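Local structure of DNA photolyase (Agrobacterium tumefaciens, 4U63) at residues A[37-42]-A[268-273]; A[70-75]-A[214-219]; A[121-126]-A[305-310]; A[335-340]-A[370-375]. The protein repairs cyclobutane pyrimidine dimers in ultraviolet-damaged DNA with light energy, using a bound FAD and probably a methenyltetrahydrofolate antenna. One frame throughout, in Å; residues are numbered along the deposited sequence.

Contact 1 of 4, residues A[37-42]-A[268-273]; sequences LSDNLA and EISPAA
Asp39 and Ser270 face each other across this small contact, and one short hydrogen bond carries most of it. Ser270 OG donates to Asp39 OD2 at 2.6 Å, meeting the carboxylate on its anti lone pair, the one turned away from OD1. The other carboxylate oxygen looks elsewhere, taking a hydrogen bond from the backbone N of Ala185, so both ends of the group are gripped and its rotation is probably fixed. Asp39 reaches across with CG anti to its own N (chi1 -159°) from a backbone of positive phi.

A second bond stays within 268-273. Ser270 OG accepts from Ala273 N at 3.0 Å with an N-H...O angle of 154°, while its proton goes to Asp39. A hydroxyl suits this place because it can accept and donate at once. Pro271 follows well, since its ring supplies no N-H at the start of the helix and holds phi near helical values.

Van der Waals contact adds little: the Ala272 methyl CB lies 3.9 Å from Asp39 OD2, small enough to allow the carboxylate to approach. The charge thus lies near the N-terminal end of helix 271-276, where the helix dipole would probably stabilise it.

The arrangement is a classical serine N-cap with an aspartate behind it, joining the turn before helix 41-49 of the alpha/beta photolyase domain to the start of helix 271-276.

Contact 2 of 4, residues A[70-75]-A[214-219]; sequences QEWWLH and DWAKDF. With MHF (5,10-methenyl-6,7,8-trihydrofolic acid), chain B; TRS (2-amino-2-hydroxymethyl-propane-1,3-diol), chain R.
Behind the antenna-chromophore pocket, Trp72 of helix 68-87 takes Ala216 and Phe219 of the 214-219 turn on one face of its indole. Trp215 and Phe219 line the methenyltetrahydrofolate site itself, so the helix backs a wall of the pocket.

Ala216 CB sits over the five-membered ring of Trp72, 3.9 Å from its centroid, and Phe219 CB over the six-membered ring at 3.8 Å, 18° off the normal. Both are CH-pi contacts. The Phe219 ring adds a T-shaped pair, its edge toward the Trp72 face with the planes at 79°; CG of Trp72 anti to its N (chi1 178°) carries the broad indole out to meet them. Ala216, within the type I turn from Asp214 to Lys217, is small enough for the Trp72 indole to come close.

On the pocket side, Trp215 spreads its face over the chromophore in a nearly parallel plane, its CG 3.2 Å from C11 of the folate. A Tris molecule, probably from the crystallisation liquor, lies at the Trp72 edge, taking a weak bond from NE1 and giving one to Asp214 OD2. Phe219 presents its far edge to the pterin, with CZ 3.4 Å from the amino nitrogen NA2.

Contact 3 of 4, residues A[121-126]-A[305-310]; sequences YDPTGM and HLLFHF
Leu307, near the end of helix 287-309, is the side chain that reaches over to the start of helix 123-138. Its CB points toward the 121-126 segment, and with CG anti to the backbone N (chi1 -178°) the branch is carried out from the helix. CG lies against the CD end of the Pro123 ring, 3.5 Å from CD and farther from the proline CG. From there the methyl CD2 continues along the same partner, 3.6 Å from Pro123 CD, and ends against the backbone and CB of Asp122, with 4.0 Å between CD2 and Asp122 CA. Beside this branch, Pro123 CG rests 3.6 Å from the backbone O of Leu307. The proline thus touches side chain and main chain of one residue, and its rim also approaches Phe308 CA.

Each residue type fits its place. Pro123 stands at the first turn of its helix, where no backbone N-H is needed, and offers an apolar ring to the leucine. Asp122 is the N-cap: its OD2 accepts from Gly125 N at 2.9 Å, with the donor lying above the carboxylate plane. Gly125, lacking CB, puts nothing in the way of that oxygen.

The capping carboxylate is turned from the other helix, so polar and apolar work are divided between the two faces of the turn. No hydrogen bond joins the segments; between them the join is an aliphatic patch, linking this part of the alpha/beta domain to helix 287-309 of the FAD-binding domain, which implies a contact held by shape and van der Waals attraction.

Contact 4 of 4, residues A[335-340]-A[370-375]; sequences KAWTRG and SFLIKH
Leu372 lies across one face of the Trp337 indole, and here the packing is close. Its methyl CD2 stands over the six-membered ring, 3.8 Å from the centroid and only 8° off the normal, a well-centred CH-pi contact. The other methyl, CD1, lies over the CD2-CG side of the indole, 3.8 Å from Trp337 CD2, and Leu372 CB lies 3.8 Å from Trp337 NE1. The leucine branch therefore spreads over the indole from its pyrrole side to its benzene side, and a branched aliphatic residue suits such a broad flat face. Chi1 of Trp337 (179°) sets the indole anti to N, so that it projects straight across to the neighbouring helix. Its buried NE1 is satisfied by the carbonyl of Val368, one turn earlier on helix 362-375.

This is helix-helix packing in the all-helical FAD-binding domain of photolyases: helix 331-338 lies against helix 362-375, with the Trp337 side chain about 8 Å from the bound FAD. Trp403 of helix 398-407 also touches both Trp337 and Leu372.

Contact is looser at Phe371, whose CD2 only approaches Trp337 CD1 at 4.1 Å. Farther round helix 331-338, Lys335 and Arg339 are exposed, their long charged chains suited to solvent. The helix ends in a Schellman motif at the buried Gly340, which takes positive phi; the buried Thr338 OG1 donates to Lys335 O at 2.8 Å, tilted 20° from the carbonyl plane.

From the N terminus, the chain first reaches 37-42, which waits until 268-273 to close contact 1. Within that span, 70-75 pairs with 214-219, so contact 2 is enclosed by contact 1; the two touch through Glu268 OE2 and Trp73 NE1, a probable hydrogen bond 2.8 Å long. The segment 121-126 also falls inside both spans but finds its partner only at 305-310, so contact 3 crosses contacts 1 and 2. Contact 4 follows in series, a short closure within the FAD-binding domain. The first three tie the N-terminal alpha/beta domain to helix 271-276, to the 214-219 turn at the folate pocket and to helix 287-309; contact 4, about 37 Å from contact 1 between centres, joins helices of the cofactor domain alone.

Contact 1 of 4, residues A[37-42]-A[268-273]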
# COMPACT_ATOMS: atom_id res chain seq x y z
N LEU A 37 17.21 6.55 2.84
CA LEU A 37 18.19 7.65 2.91
C LEU A 37 18.17 8.53 1.66
O LEU A 37 18.56 9.70 1.73
CB LEU A 37 19.60 7.11 3.13
CG LEU A 37 19.81 6.11 4.28
CD1 LEU A 37 21.29 5.80 4.42
CD2 LEU A 37 19.24 6.64 5.59
N SER A 38 17.72 7.98 0.52
CA SER A 38 17.69 8.70 -0.75
C SER A 38 16.44 9.56 -0.87
O SER A 38 15.39 9.22 -0.32
CB SER A 38 17.75 7.74 -1.94
OG SER A 38 18.93 6.96 -1.93
N ASP A 39 16.57 10.65 -1.60
CA ASP A 39 15.50 11.63 -1.80
C ASP A 39 14.72 11.87 -0.50
O ASP A 39 13.49 11.82 -0.47
CB ASP A 39 14.58 11.18 -2.95
CG ASP A 39 13.78 12.33 -3.55
OD1 ASP A 39 14.28 13.47 -3.52
OD2 ASP A 39 12.67 12.10 -4.07
N ASN A 40 15.46 12.13 0.57
CA ASN A 40 14.89 12.31 1.90
C ASN A 40 15.24 13.72 2.38
O ASN A 40 16.34 13.96 2.89
CB ASN A 40 15.42 11.22 2.84
CG ASN A 40 14.81 11.29 4.22
OD1 ASN A 40 14.39 12.35 4.67
ND2 ASN A 40 14.75 10.15 4.90
N LEU A 41 14.30 14.65 2.19
CA LEU A 41 14.57 16.08 2.47
C LEU A 41 14.78 16.36 3.95
O LEU A 41 15.56 17.23 4.30
CB LEU A 41 13.44 16.97 1.92
CG LEU A 41 13.31 17.04 0.39
CD1 LEU A 41 12.13 17.90 -0.03
CD2 LEU A 41 14.58 17.55 -0.27
N ALA A 42 14.10 15.60 4.81
CA ALA A 42 14.30 15.76 6.26
C ALA A 42 15.73 15.39 6.65
O ALA A 42 16.41 16.15 7.35
CB ALA A 42 13.31 14.92 7.04
N GLU A 268 10.07 3.69 1.22
CA GLU A 268 11.41 3.18 0.93
C GLU A 268 11.92 3.72 -0.40
O GLU A 268 13.13 3.62 -0.71
CB GLU A 268 11.41 1.66 0.94
CG GLU A 268 11.15 1.14 2.34
CD GLU A 268 10.78 -0.31 2.42
OE1 GLU A 268 10.75 -1.02 1.39
OE2 GLU A 268 10.50 -0.76 3.56
N ILE A 269 11.01 4.27 -1.19
CA ILE A 269 11.34 4.97 -2.42
C ILE A 269 10.29 6.07 -2.59
O ILE A 269 9.13 5.88 -2.23
CB ILE A 269 11.38 4.00 -3.63
CG1 ILE A 269 11.95 4.71 -4.87
CG2 ILE A 269 10.01 3.39 -3.92
CD1 ILE A 269 12.43 3.75 -5.92
N SER A 270 10.69 7.23 -3.10
CA SER A 270 9.75 8.33 -3.33
C SER A 270 9.07 8.21 -4.69
O SER A 270 9.66 7.69 -5.63
CB SER A 270 10.49 9.66 -3.26
OG SER A 270 11.26 9.90 -4.42
N PRO A 271 7.83 8.73 -4.82
CA PRO A 271 7.20 8.70 -6.14
C PRO A 271 7.97 9.57 -7.16
O PRO A 271 7.93 9.28 -8.34
CB PRO A 271 5.79 9.23 -5.87
CG PRO A 271 5.94 10.05 -4.63
CD PRO A 271 6.91 9.26 -3.80
N ALA A 272 8.66 10.62 -6.69
CA ALA A 272 9.47 11.44 -7.61
C ALA A 272 10.61 10.63 -8.20
O ALA A 272 10.92 10.80 -9.37
CB ALA A 272 10.02 12.68 -6.92
N ALA A 273 11.23 9.77 -7.40
CA ALA A 273 12.31 8.89 -7.90
C ALA A 273 11.78 7.92 -8.95
O ALA A 273 12.39 7.72 -9.99
CB ALA A 273 12.97 8.13 -6.77

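Contact 2 of 4, residues A[70-75]-A[214-219]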
# COMPACT_ATOMS: atom_id res chain seq x y z
N GLN A 70 2.17 -6.26 7.16
CA GLN A 70 2.98 -5.04 7.19
C GLN A 70 3.95 -5.00 8.38
O GLN A 70 4.97 -4.32 8.33
CB GLN A 70 2.07 -3.82 7.15
CG GLN A 70 2.74 -2.62 6.53
CD GLN A 70 1.72 -1.63 6.02
OE1 GLN A 70 1.07 -0.95 6.81
NE2 GLN A 70 1.57 -1.55 4.70
N GLU A 71 3.62 -5.71 9.46
CA GLU A 71 4.55 -5.87 10.59
C GLU A 71 5.77 -6.70 10.16
O GLU A 71 6.90 -6.38 10.53
CB GLU A 71 3.86 -6.51 11.79
CG GLU A 71 2.91 -5.57 12.50
CD GLU A 71 2.18 -6.21 13.65
OE1 GLU A 71 2.06 -7.45 13.69
OE2 GLU A 71 1.71 -5.47 14.53
N TRP A 72 5.53 -7.76 9.39
CA TRP A 72 6.63 -8.52 8.78
C TRP A 72 7.49 -7.58 7.95
O TRP A 72 8.72 -7.59 8.06
CB TRP A 72 6.10 -9.66 7.91
CG TRP A 72 7.15 -10.45 7.21
CD1 TRP A 72 7.74 -11.58 7.66
CD2 TRP A 72 7.73 -10.17 5.93
NE1 TRP A 72 8.65 -12.03 6.74
CE2 TRP A 72 8.67 -11.19 5.67
CE3 TRP A 72 7.54 -9.16 4.97
CZ2 TRP A 72 9.42 -11.23 4.49
CZ3 TRP A 72 8.30 -9.20 3.80
CH2 TRP A 72 9.23 -10.23 3.57
N TRP A 73 6.83 -6.77 7.12
CA TRP A 73 7.52 -5.79 6.28
C TRP A 73 8.35 -4.82 7.12
O TRP A 73 9.54 -4.57 6.84
CB TRP A 73 6.53 -5.02 5.40
CG TRP A 73 7.24 -4.25 4.34
CD1 TRP A 73 7.84 -3.03 4.48
CD2 TRP A 73 7.50 -4.68 3.00
NE1 TRP A 73 8.43 -2.66 3.30
CE2 TRP A 73 8.23 -3.65 2.37
CE3 TRP A 73 7.16 -5.82 2.25
CZ2 TRP A 73 8.65 -3.73 1.03
CZ3 TRP A 73 7.57 -5.89 0.92
CH2 TRP A 73 8.31 -4.85 0.33
N LEU A 74 7.72 -4.27 8.16
CA LEU A 74 8.37 -3.25 8.99
C LEU A 74 9.62 -3.77 9.67
O LEU A 74 10.62 -3.06 9.73
CB LEU A 74 7.40 -2.72 10.05
CG LEU A 74 7.99 -1.68 11.03
CD1 LEU A 74 8.36 -0.41 10.29
CD2 LEU A 74 7.03 -1.37 12.16
N HIS A 75 9.56 -4.99 10.20
CA HIS A 75 10.74 -5.58 10.83
C HIS A 75 11.94 -5.53 9.89
O HIS A 75 13.01 -5.01 10.23
CB HIS A 75 10.47 -7.03 11.21
CG HIS A 75 11.65 -7.71 11.80
ND1 HIS A 75 11.86 -7.80 13.16
CD2 HIS A 75 12.71 -8.33 11.22
CE1 HIS A 75 12.98 -8.44 13.40
NE2 HIS A 75 13.52 -8.78 12.24
N ASP A 214 5.62 -20.06 10.59
CA ASP A 214 6.06 -18.91 9.80
C ASP A 214 5.16 -18.81 8.57
O ASP A 214 5.49 -19.30 7.48
CB ASP A 214 7.54 -19.03 9.40
CG ASP A 214 8.03 -17.84 8.56
OD1 ASP A 214 7.30 -16.81 8.43
OD2 ASP A 214 9.15 -17.95 8.01
N TRP A 215 4.01 -18.17 8.76
CA TRP A 215 3.04 -17.98 7.69
C TRP A 215 3.52 -17.03 6.59
O TRP A 215 2.92 -16.97 5.52
CB TRP A 215 1.70 -17.50 8.26
CG TRP A 215 1.78 -16.32 9.20
CD1 TRP A 215 1.71 -16.36 10.58
CD2 TRP A 215 1.93 -14.94 8.85
NE1 TRP A 215 1.80 -15.09 11.09
CE2 TRP A 215 1.93 -14.20 10.06
CE3 TRP A 215 2.05 -14.25 7.63
CZ2 TRP A 215 2.06 -12.80 10.08
CZ3 TRP A 215 2.17 -12.87 7.65
CH2 TRP A 215 2.19 -12.16 8.87
N ALA A 216 4.60 -16.30 6.86
CA ALA A 216 5.20 -15.42 5.86
C ALA A 216 6.38 -16.09 5.18
O ALA A 216 7.19 -15.41 4.55
CB ALA A 216 5.64 -14.13 6.52
N LYS A 217 6.49 -17.42 5.27
CA LYS A 217 7.68 -18.10 4.75
C LYS A 217 7.89 -17.91 3.25
O LYS A 217 9.04 -17.98 2.80
CB LYS A 217 7.66 -19.59 5.09
CG LYS A 217 6.53 -20.40 4.48
CD LYS A 217 6.60 -21.83 4.98
CE LYS A 217 5.37 -22.62 4.57
NZ LYS A 217 5.27 -22.78 3.10
N ASP A 218 6.82 -17.67 2.49
CA ASP A 218 6.96 -17.43 1.05
C ASP A 218 7.02 -15.95 0.67
O ASP A 218 7.22 -15.62 -0.51
CB ASP A 218 5.86 -18.15 0.26
CG ASP A 218 6.02 -19.66 0.29
OD1 ASP A 218 7.08 -20.17 0.74
OD2 ASP A 218 5.07 -20.35 -0.14
N PHE A 219 6.88 -15.05 1.64
CA PHE A 219 6.98 -13.61 1.36
C PHE A 219 8.35 -13.27 0.77
O PHE A 219 8.45 -12.48 -0.16
CB PHE A 219 6.77 -12.78 2.63
CG PHE A 219 5.34 -12.61 3.04
CD1 PHE A 219 4.34 -13.52 2.67
CD2 PHE A 219 4.98 -11.52 3.83
CE1 PHE A 219 3.03 -13.32 3.08
CE2 PHE A 219 3.68 -11.33 4.24
CZ PHE A 219 2.70 -12.22 3.86
N1 MHF B . -1.14 -11.93 5.85
C2 MHF B . -0.85 -12.74 4.83
NA2 MHF B . -0.65 -12.18 3.62
N3 MHF B . -0.74 -14.10 4.97
C4 MHF B . -0.94 -14.69 6.17
O4 MHF B . -0.86 -15.92 6.32
C4A MHF B . -1.25 -13.82 7.32
N5 MHF B . -1.53 -14.28 8.59
C6 MHF B . -2.26 -13.45 9.57
C7 MHF B . -1.62 -12.06 9.51
N8 MHF B . -1.62 -11.56 8.13
C8A MHF B . -1.36 -12.38 7.09
C9 MHF B . -2.13 -14.23 10.89
N10 MHF B . -1.27 -15.39 10.56
C11 MHF B . -1.34 -15.58 9.12
C12 MHF B . -1.44 -18.96 12.84
C13 MHF B . -1.67 -19.02 11.45
C14 MHF B . -1.64 -17.87 10.68
C15 MHF B . -1.38 -16.62 11.28
C16 MHF B . -1.13 -16.56 12.65
C17 MHF B . -1.16 -17.72 13.42
C MHF B . -1.46 -20.19 13.70
O MHF B . -1.05 -20.08 14.84
N MHF B . -1.83 -21.37 13.18
CA MHF B . -1.71 -22.65 13.87
CB MHF B . -3.07 -23.27 14.17
CG MHF B . -4.17 -22.25 14.43
CD MHF B . -4.76 -21.61 13.18
OE1 MHF B . -4.46 -22.05 12.05
OE2 MHF B . -5.53 -20.64 13.33
CT MHF B . -0.90 -23.60 13.02
O1 MHF B . 0.24 -23.92 13.42
O2 MHF B . -1.38 -24.04 11.95
C TRS R . 11.61 -14.68 6.76
C1 TRS R . 12.13 -13.98 5.50
C2 TRS R . 11.98 -13.89 8.01
C3 TRS R . 12.10 -16.12 6.84
N TRS R . 10.13 -14.78 6.64
O1 TRS R . 13.55 -13.76 5.54
O2 TRS R . 10.82 -13.47 8.71
O3 TRS R . 11.03 -17.00 6.46

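Contact 3 of 4, residues A[121-126]-A[305-310]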
# COMPACT_ATOMS: atom_id res chain seq x y z
N TYR A 121 0.66 12.24 5.03
CA TYR A 121 -0.50 12.95 4.53
C TYR A 121 -1.83 12.28 4.84
O TYR A 121 -2.86 12.80 4.47
CB TYR A 121 -0.34 13.19 3.05
CG TYR A 121 0.78 14.15 2.70
CD1 TYR A 121 2.08 13.70 2.50
CD2 TYR A 121 0.54 15.50 2.57
CE1 TYR A 121 3.10 14.57 2.18
CE2 TYR A 121 1.57 16.38 2.25
CZ TYR A 121 2.85 15.91 2.05
OH TYR A 121 3.86 16.76 1.73
N ASP A 122 -1.80 11.13 5.52
CA ASP A 122 -3.01 10.58 6.10
C ASP A 122 -3.49 11.55 7.18
O ASP A 122 -2.69 11.98 8.02
CB ASP A 122 -2.80 9.17 6.66
CG ASP A 122 -1.78 9.13 7.78
OD1 ASP A 122 -0.57 9.26 7.51
OD2 ASP A 122 -2.20 8.95 8.94
N PRO A 123 -4.78 11.94 7.15
CA PRO A 123 -5.23 12.95 8.11
C PRO A 123 -4.91 12.69 9.60
O PRO A 123 -4.56 13.64 10.29
CB PRO A 123 -6.74 13.00 7.87
CG PRO A 123 -6.87 12.70 6.41
CD PRO A 123 -5.82 11.65 6.15
N THR A 124 -5.01 11.44 10.08
CA THR A 124 -4.72 11.16 11.50
C THR A 124 -3.26 11.44 11.85
O THR A 124 -2.97 12.09 12.86
CB THR A 124 -5.09 9.73 11.92
OG1 THR A 124 -4.41 8.78 11.08
CG2 THR A 124 -6.60 9.51 11.82
N GLY A 125 -2.33 10.96 11.02
CA GLY A 125 -0.90 11.22 11.22
C GLY A 125 -0.55 12.69 11.09
O GLY A 125 0.26 13.20 11.85
N MET A 126 -1.16 13.37 10.11
CA MET A 126 -0.93 14.80 9.91
C MET A 126 -1.41 15.60 11.14
O MET A 126 -0.75 16.54 11.57
CB MET A 126 -1.61 15.28 8.62
CG MET A 126 -1.38 16.75 8.26
SD MET A 126 0.35 17.25 8.00
CE MET A 126 0.59 16.90 6.26
N HIS A 305 -5.45 12.32 -2.31
CA HIS A 305 -6.26 13.54 -2.49
C HIS A 305 -7.65 13.36 -1.89
O HIS A 305 -8.16 14.22 -1.15
CB HIS A 305 -6.36 13.89 -3.98
CG HIS A 305 -6.81 15.27 -4.24
ND1 HIS A 305 -5.98 16.36 -4.13
CD2 HIS A 305 -8.01 15.76 -4.60
CE1 HIS A 305 -6.64 17.46 -4.40
NE2 HIS A 305 -7.88 17.12 -4.70
N LEU A 306 -8.27 12.23 -2.23
CA LEU A 306 -9.60 11.91 -1.74
C LEU A 306 -9.62 11.71 -0.22
O LEU A 306 -10.54 12.18 0.45
CB LEU A 306 -10.14 10.65 -2.44
CG LEU A 306 -10.41 10.77 -3.94
CD1 LEU A 306 -10.94 9.46 -4.46
CD2 LEU A 306 -11.38 11.89 -4.28
N LEU A 307 -8.60 11.04 0.32
CA LEU A 307 -8.50 10.86 1.78
C LEU A 307 -8.35 12.20 2.51
O LEU A 307 -8.98 12.42 3.55
CB LEU A 307 -7.34 9.93 2.13
CG LEU A 307 -7.17 9.63 3.62
CD1 LEU A 307 -8.37 8.85 4.18
CD2 LEU A 307 -5.89 8.86 3.85
N PHE A 308 -7.54 13.09 1.96
CA PHE A 308 -7.40 14.44 2.53
C PHE A 308 -8.75 15.16 2.60
O PHE A 308 -9.07 15.79 3.61
CB PHE A 308 -6.44 15.30 1.73
CG PHE A 308 -6.42 16.72 2.19
CD1 PHE A 308 -5.59 17.11 3.23
CD2 PHE A 308 -7.26 17.67 1.62
CE1 PHE A 308 -5.58 18.42 3.68
CE2 PHE A 308 -7.27 18.97 2.07
CZ PHE A 308 -6.42 19.34 3.10
N HIS A 309 -9.50 15.08 1.51
CA HIS A 309 -10.79 15.75 1.40
C HIS A 309 -11.91 15.02 2.10
O HIS A 309 -12.94 15.62 2.36
CB HIS A 309 -11.11 16.03 -0.08
CG HIS A 309 -10.37 17.21 -0.62
ND1 HIS A 309 -10.65 18.50 -0.22
CD2 HIS A 309 -9.33 17.31 -1.49
CE1 HIS A 309 -9.84 19.34 -0.83
NE2 HIS A 309 -9.02 18.64 -1.60
N PHE A 310 -11.71 13.73 2.40
CA PHE A 310 -12.71 12.90 3.09
C PHE A 310 -12.00 11.95 4.05
O PHE A 310 -11.79 10.77 3.75
CB PHE A 310 -13.57 12.15 2.07
CG PHE A 310 -14.73 11.42 2.68
CD1 PHE A 310 -15.73 12.12 3.32
CD2 PHE A 310 -14.84 10.04 2.60
CE1 PHE A 310 -16.81 11.48 3.90
CE2 PHE A 310 -15.92 9.39 3.15
CZ PHE A 310 -16.91 10.10 3.81

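Contact 4 of 4, residues A[335-340]-A[370-375]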
# COMPACT_ATOMS: atom_id res chain seq x y z
N LYS A 335 -15.85 -15.83 5.91
CA LYS A 335 -14.71 -16.72 6.15
C LYS A 335 -14.32 -17.50 4.90
O LYS A 335 -13.12 -17.61 4.59
CB LYS A 335 -14.99 -17.66 7.33
CG LYS A 335 -14.86 -16.99 8.69
CD LYS A 335 -15.07 -17.99 9.81
CE LYS A 335 -15.27 -17.31 11.15
NZ LYS A 335 -15.61 -18.30 12.20
N ALA A 336 -15.31 -18.02 4.16
CA ALA A 336 -15.02 -18.74 2.92
C ALA A 336 -14.27 -17.83 1.94
O ALA A 336 -13.32 -18.26 1.29
CB ALA A 336 -16.29 -19.27 2.28
N TRP A 337 -14.70 -16.57 1.86
CA TRP A 337 -14.02 -15.58 1.04
C TRP A 337 -12.56 -15.38 1.47
O TRP A 337 -11.63 -15.49 0.64
CB TRP A 337 -14.82 -14.26 1.06
CG TRP A 337 -14.23 -13.13 0.27
CD1 TRP A 337 -14.33 -12.92 -1.07
CD2 TRP A 337 -13.45 -12.04 0.78
NE1 TRP A 337 -13.66 -11.79 -1.43
CE2 TRP A 337 -13.11 -11.22 -0.31
CE3 TRP A 337 -13.01 -11.67 2.07
CZ2 TRP A 337 -12.35 -10.05 -0.17
CZ3 TRP A 337 -12.25 -10.52 2.21
CH2 TRP A 337 -11.92 -9.72 1.09
N THR A 338 -12.33 -15.15 2.76
CA THR A 338 -10.95 -14.90 3.26
C THR A 338 -10.02 -16.08 2.99
O THR A 338 -8.83 -15.89 2.79
CB THR A 338 -10.89 -14.58 4.78
OG1 THR A 338 -11.35 -15.70 5.56
CG2 THR A 338 -11.70 -13.31 5.12
N ARG A 339 -10.57 -17.29 2.99
CA ARG A 339 -9.81 -18.52 2.77
C ARG A 339 -9.66 -18.93 1.30
O ARG A 339 -8.97 -19.92 1.01
CB ARG A 339 -10.49 -19.66 3.51
CG ARG A 339 -10.49 -19.50 5.01
CD ARG A 339 -11.52 -20.40 5.64
NE ARG A 339 -11.49 -20.29 7.10
CZ ARG A 339 -12.43 -20.76 7.92
NH1 ARG A 339 -13.50 -21.40 7.45
NH2 ARG A 339 -12.29 -20.59 9.23
N GLY A 340 -10.29 -18.20 0.39
CA GLY A 340 -10.32 -18.60 -1.00
C GLY A 340 -11.01 -19.94 -1.18
O GLY A 340 -10.49 -20.83 -1.87
N SER A 370 -15.46 -7.06 -5.51
CA SER A 370 -16.80 -7.11 -6.06
C SER A 370 -17.54 -8.39 -5.62
O SER A 370 -18.73 -8.35 -5.29
CB SER A 370 -16.78 -7.00 -7.58
OG SER A 370 -18.10 -6.92 -8.09
N PHE A 371 -16.83 -9.52 -5.61
CA PHE A 371 -17.47 -10.75 -5.16
C PHE A 371 -17.99 -10.65 -3.72
O PHE A 371 -19.11 -11.08 -3.42
CB PHE A 371 -16.52 -11.93 -5.28
CG PHE A 371 -17.20 -13.25 -5.09
CD1 PHE A 371 -17.84 -13.86 -6.16
CD2 PHE A 371 -17.24 -13.87 -3.85
CE1 PHE A 371 -18.49 -15.07 -6.01
CE2 PHE A 371 -17.88 -15.09 -3.69
CZ PHE A 371 -18.51 -15.69 -4.77
N LEU A 372 -17.19 -10.06 -2.84
CA LEU A 372 -17.59 -9.89 -1.44
C LEU A 372 -18.82 -8.98 -1.29
O LEU A 372 -19.79 -9.34 -0.63
CB LEU A 372 -16.43 -9.30 -0.63
CG LEU A 372 -16.68 -9.13 0.86
CD1 LEU A 372 -16.88 -10.49 1.52
CD2 LEU A 372 -15.54 -8.38 1.51
N ILE A 373 -18.76 -7.83 -1.94
CA ILE A 373 -19.78 -6.77 -1.80
C ILE A 373 -21.08 -7.14 -2.50
O ILE A 373 -22.18 -6.93 -1.95
CB ILE A 373 -19.24 -5.44 -2.39
CG1 ILE A 373 -18.04 -4.96 -1.57
CG2 ILE A 373 -20.32 -4.36 -2.44
CD1 ILE A 373 -17.15 -3.97 -2.30
N LYS A 374 -20.98 -7.69 -3.70
CA LYS A 374 -22.16 -7.94 -4.53
C LYS A 374 -22.64 -9.37 -4.48
O LYS A 374 -23.80 -9.61 -4.18
CB LYS A 374 -21.89 -7.48 -5.95
CG LYS A 374 -21.55 -6.00 -5.96
CD LYS A 374 -21.40 -5.44 -7.33
CE LYS A 374 -21.12 -3.95 -7.24
NZ LYS A 374 -20.99 -3.38 -8.60
N HIS A 375 -21.77 -10.33 -4.74
CA HIS A 375 -22.18 -11.74 -4.67
C HIS A 375 -22.50 -12.22 -3.27
O HIS A 375 -23.46 -12.97 -3.10
CB HIS A 375 -21.15 -12.65 -5.33
CG HIS A 375 -21.20 -12.60 -6.82
ND1 HIS A 375 -20.70 -11.54 -7.54
CD2 HIS A 375 -21.71 -13.47 -7.72
CE1 HIS A 375 -20.89 -11.76 -8.82
NE2 HIS A 375 -21.50 -12.91 -8.96